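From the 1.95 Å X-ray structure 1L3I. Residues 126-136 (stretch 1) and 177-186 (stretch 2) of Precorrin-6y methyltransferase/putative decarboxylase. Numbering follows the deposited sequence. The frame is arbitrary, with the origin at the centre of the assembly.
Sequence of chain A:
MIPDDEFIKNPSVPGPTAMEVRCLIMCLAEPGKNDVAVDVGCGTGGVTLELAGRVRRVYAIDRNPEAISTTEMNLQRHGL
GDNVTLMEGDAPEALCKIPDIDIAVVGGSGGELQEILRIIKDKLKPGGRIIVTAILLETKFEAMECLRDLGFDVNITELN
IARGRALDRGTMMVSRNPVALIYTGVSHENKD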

# COMPACT_ATOMS: atom_id res chain seq x y z
N PRO A 126 19.35 -18.44 23.78
CA PRO A 126 18.19 -17.87 24.46
C PRO A 126 18.08 -16.39 24.13
O PRO A 126 19.08 -15.69 24.05
CB PRO A 126 18.53 -18.09 25.93
CG PRO A 126 19.28 -19.40 25.89
CD PRO A 126 20.22 -19.18 24.72
N GLY A 127 16.85 -15.94 23.90
CA GLY A 127 16.66 -14.54 23.58
C GLY A 127 17.01 -14.22 22.13
O GLY A 127 17.13 -13.05 21.76
N GLY A 128 17.26 -15.26 21.33
CA GLY A 128 17.59 -15.09 19.93
C GLY A 128 16.39 -14.66 19.09
O GLY A 128 15.24 -14.90 19.45
N ARG A 129 16.66 -14.03 17.95
CA ARG A 129 15.62 -13.54 17.06
C ARG A 129 15.74 -14.16 15.68
O ARG A 129 16.84 -14.30 15.16
CB ARG A 129 15.73 -12.02 16.94
CG ARG A 129 15.40 -11.21 18.20
CD ARG A 129 16.55 -10.31 18.60
NE ARG A 129 17.50 -11.01 19.46
CZ ARG A 129 18.79 -10.71 19.60
NH1 ARG A 129 19.34 -9.70 18.92
NH2 ARG A 129 19.54 -11.42 20.42
N ILE A 130 14.60 -14.52 15.10
CA ILE A 130 14.56 -15.07 13.75
C ILE A 130 13.68 -14.12 12.92
O ILE A 130 12.63 -13.69 13.38
CB ILE A 130 13.92 -16.48 13.70
CG1 ILE A 130 14.67 -17.45 14.64
CG2 ILE A 130 13.91 -17.00 12.26
CD1 ILE A 130 14.04 -18.82 14.68
N ILE A 131 14.14 -13.77 11.72
CA ILE A 131 13.40 -12.88 10.83
C ILE A 131 13.47 -13.46 9.42
O ILE A 131 14.55 -13.71 8.90
CB ILE A 131 13.99 -11.44 10.84
CG1 ILE A 131 13.91 -10.84 12.24
CG2 ILE A 131 13.23 -10.54 9.84
CD1 ILE A 131 15.10 -10.04 12.61
N VAL A 132 12.32 -13.74 8.84
CA VAL A 132 12.26 -14.30 7.51
C VAL A 132 11.70 -13.22 6.60
O VAL A 132 10.68 -12.62 6.92
CB VAL A 132 11.32 -15.55 7.45
CG1 VAL A 132 11.30 -16.11 6.03
CG2 VAL A 132 11.76 -16.62 8.46
N THR A 133 12.40 -12.95 5.51
CA THR A 133 11.99 -11.95 4.53
C THR A 133 11.23 -12.71 3.45
O THR A 133 11.82 -13.54 2.76
CB THR A 133 13.22 -11.30 3.88
OG1 THR A 133 14.11 -10.88 4.92
CG2 THR A 133 12.80 -10.10 3.07
N ALA A 134 9.95 -12.41 3.27
CA ALA A 134 9.13 -13.11 2.29
C ALA A 134 8.52 -12.28 1.17
O ALA A 134 7.83 -11.30 1.42
CB ALA A 134 8.02 -13.85 3.00
N ILE A 135 8.82 -12.65 -0.07
CA ILE A 135 8.22 -11.97 -1.23
C ILE A 135 7.19 -12.89 -1.89
O ILE A 135 6.32 -12.42 -2.63
CB ILE A 135 9.27 -11.51 -2.26
CG1 ILE A 135 10.08 -12.71 -2.77
CG2 ILE A 135 10.17 -10.44 -1.66
CD1 ILE A 135 11.01 -12.33 -3.88
N LEU A 136 7.30 -14.20 -1.65
CA LEU A 136 6.35 -15.16 -2.18
C LEU A 136 5.22 -15.36 -1.19
O LEU A 136 5.44 -15.53 0.00
CB LEU A 136 7.01 -16.51 -2.44
CG LEU A 136 8.14 -16.57 -3.47
CD1 LEU A 136 8.57 -18.01 -3.64
CD2 LEU A 136 7.68 -15.99 -4.79
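Stretch 2 177-186: NPVALIYTGV

How does stretch 2 run along stretch 1? Its middle part is an extended strand lying antiparallel to the strand of stretch 1, the axes 4.6 Å apart at their closest and their directions 156° apart. Ile 131 faces Tyr 183 (CA to CA 4.3 Å), Val 132 faces Ile 182 (5.1 Å), Thr 133 faces Leu 181 (4.8 Å) and Ala 134 faces Ala 180 (5.1 Å).

What ties the backbones together? Val 132 N donates to Ile 182 O (2.8 Å) and Ile 182 N to Val 132 O (2.9 Å); Ala 134 N to Ala 180 O (2.8 Å) and Ala 180 N to Ala 134 O (3.0 Å) repeat the pattern. At Thr 184 a side chain replaces a carbonyl: with chi1 p, its CA-to-CB bond points toward stretch 1, and OG1 accepts from Ile 130 N at 3.0 Å, while Thr 184 N donates to Ile 130 O at 3.1 Å.

How do the side chains settle on each face? Beside Val 132 (t), Ile 182 takes m, p, which brings its CD1 to 3.8 Å from Ala 134 CB, over the small alanine. On the other face, Leu 181 (m, t) extends CD2 to 4.3 Å from Ile 131 CG2. Tyr 183, chi1 p, leads its ring away, leaving its CB 3.8 Å from Ile 131 CG1.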

# COMPACT_ATOMS: atom_id res chain seq x y z
N ASN A 177 7.91 -3.62 -4.83
CA ASN A 177 7.09 -4.79 -4.58
C ASN A 177 6.96 -4.99 -3.08
O ASN A 177 7.90 -4.72 -2.33
CB ASN A 177 7.70 -6.04 -5.22
CG ASN A 177 7.73 -5.95 -6.74
OD1 ASN A 177 6.85 -5.37 -7.37
ND2 ASN A 177 8.77 -6.52 -7.33
N PRO A 178 5.77 -5.38 -2.61
CA PRO A 178 5.62 -5.59 -1.17
C PRO A 178 6.52 -6.69 -0.64
O PRO A 178 6.83 -7.65 -1.34
CB PRO A 178 4.13 -5.93 -1.04
CG PRO A 178 3.77 -6.50 -2.33
CD PRO A 178 4.49 -5.61 -3.30
N VAL A 179 6.99 -6.51 0.58
CA VAL A 179 7.83 -7.49 1.23
C VAL A 179 7.29 -7.67 2.65
O VAL A 179 6.91 -6.69 3.31
CB VAL A 179 9.30 -7.00 1.32
CG1 VAL A 179 10.16 -8.02 2.09
CG2 VAL A 179 9.85 -6.78 -0.08
N ALA A 180 7.17 -8.91 3.09
CA ALA A 180 6.70 -9.19 4.44
C ALA A 180 7.86 -9.70 5.30
O ALA A 180 8.80 -10.35 4.81
CB ALA A 180 5.57 -10.23 4.41
N LEU A 181 7.84 -9.33 6.58
CA LEU A 181 8.85 -9.78 7.51
C LEU A 181 8.14 -10.60 8.57
O LEU A 181 7.23 -10.09 9.25
CB LEU A 181 9.58 -8.60 8.18
CG LEU A 181 10.40 -7.67 7.29
CD1 LEU A 181 11.04 -6.60 8.15
CD2 LEU A 181 11.46 -8.45 6.53
N ILE A 182 8.44 -11.90 8.61
CA ILE A 182 7.86 -12.81 9.58
C ILE A 182 8.94 -12.96 10.67
O ILE A 182 10.05 -13.43 10.38
CB ILE A 182 7.48 -14.18 8.94
CG1 ILE A 182 6.39 -13.98 7.89
CG2 ILE A 182 7.00 -15.16 10.00
CD1 ILE A 182 6.88 -13.52 6.56
N TYR A 183 8.64 -12.55 11.89
CA TYR A 183 9.63 -12.62 12.96
C TYR A 183 9.11 -13.23 14.26
O TYR A 183 7.91 -13.16 14.56
CB TYR A 183 10.23 -11.23 13.19
CG TYR A 183 9.22 -10.16 13.56
CD1 TYR A 183 9.03 -9.80 14.89
CD2 TYR A 183 8.38 -9.60 12.59
CE1 TYR A 183 8.05 -8.89 15.26
CE2 TYR A 183 7.39 -8.70 12.95
CZ TYR A 183 7.22 -8.37 14.29
OH TYR A 183 6.21 -7.51 14.67
N THR A 184 10.04 -13.80 15.02
CA THR A 184 9.75 -14.48 16.29
C THR A 184 9.73 -13.64 17.57
O THR A 184 10.13 -12.47 17.58
CB THR A 184 10.69 -15.70 16.49
OG1 THR A 184 12.05 -15.27 16.55
CG2 THR A 184 10.54 -16.70 15.34
N GLY A 185 9.30 -14.30 18.66
CA GLY A 185 9.17 -13.71 19.99
C GLY A 185 10.37 -13.09 20.70
O GLY A 185 11.46 -12.94 20.13
N VAL A 186 10.17 -12.82 22.00
CA VAL A 186 11.17 -12.17 22.88
C VAL A 186 12.59 -12.76 22.79
O VAL A 186 12.75 -14.01 22.83
CB VAL A 186 10.71 -12.12 24.38
CG1 VAL A 186 11.13 -10.79 25.03
CG2 VAL A 186 9.20 -12.32 24.51
O HOH W 1 14.35 -16.49 21.73
O HOH W 2 12.53 -11.81 15.99
O HOH W 3 4.85 -9.98 -1.81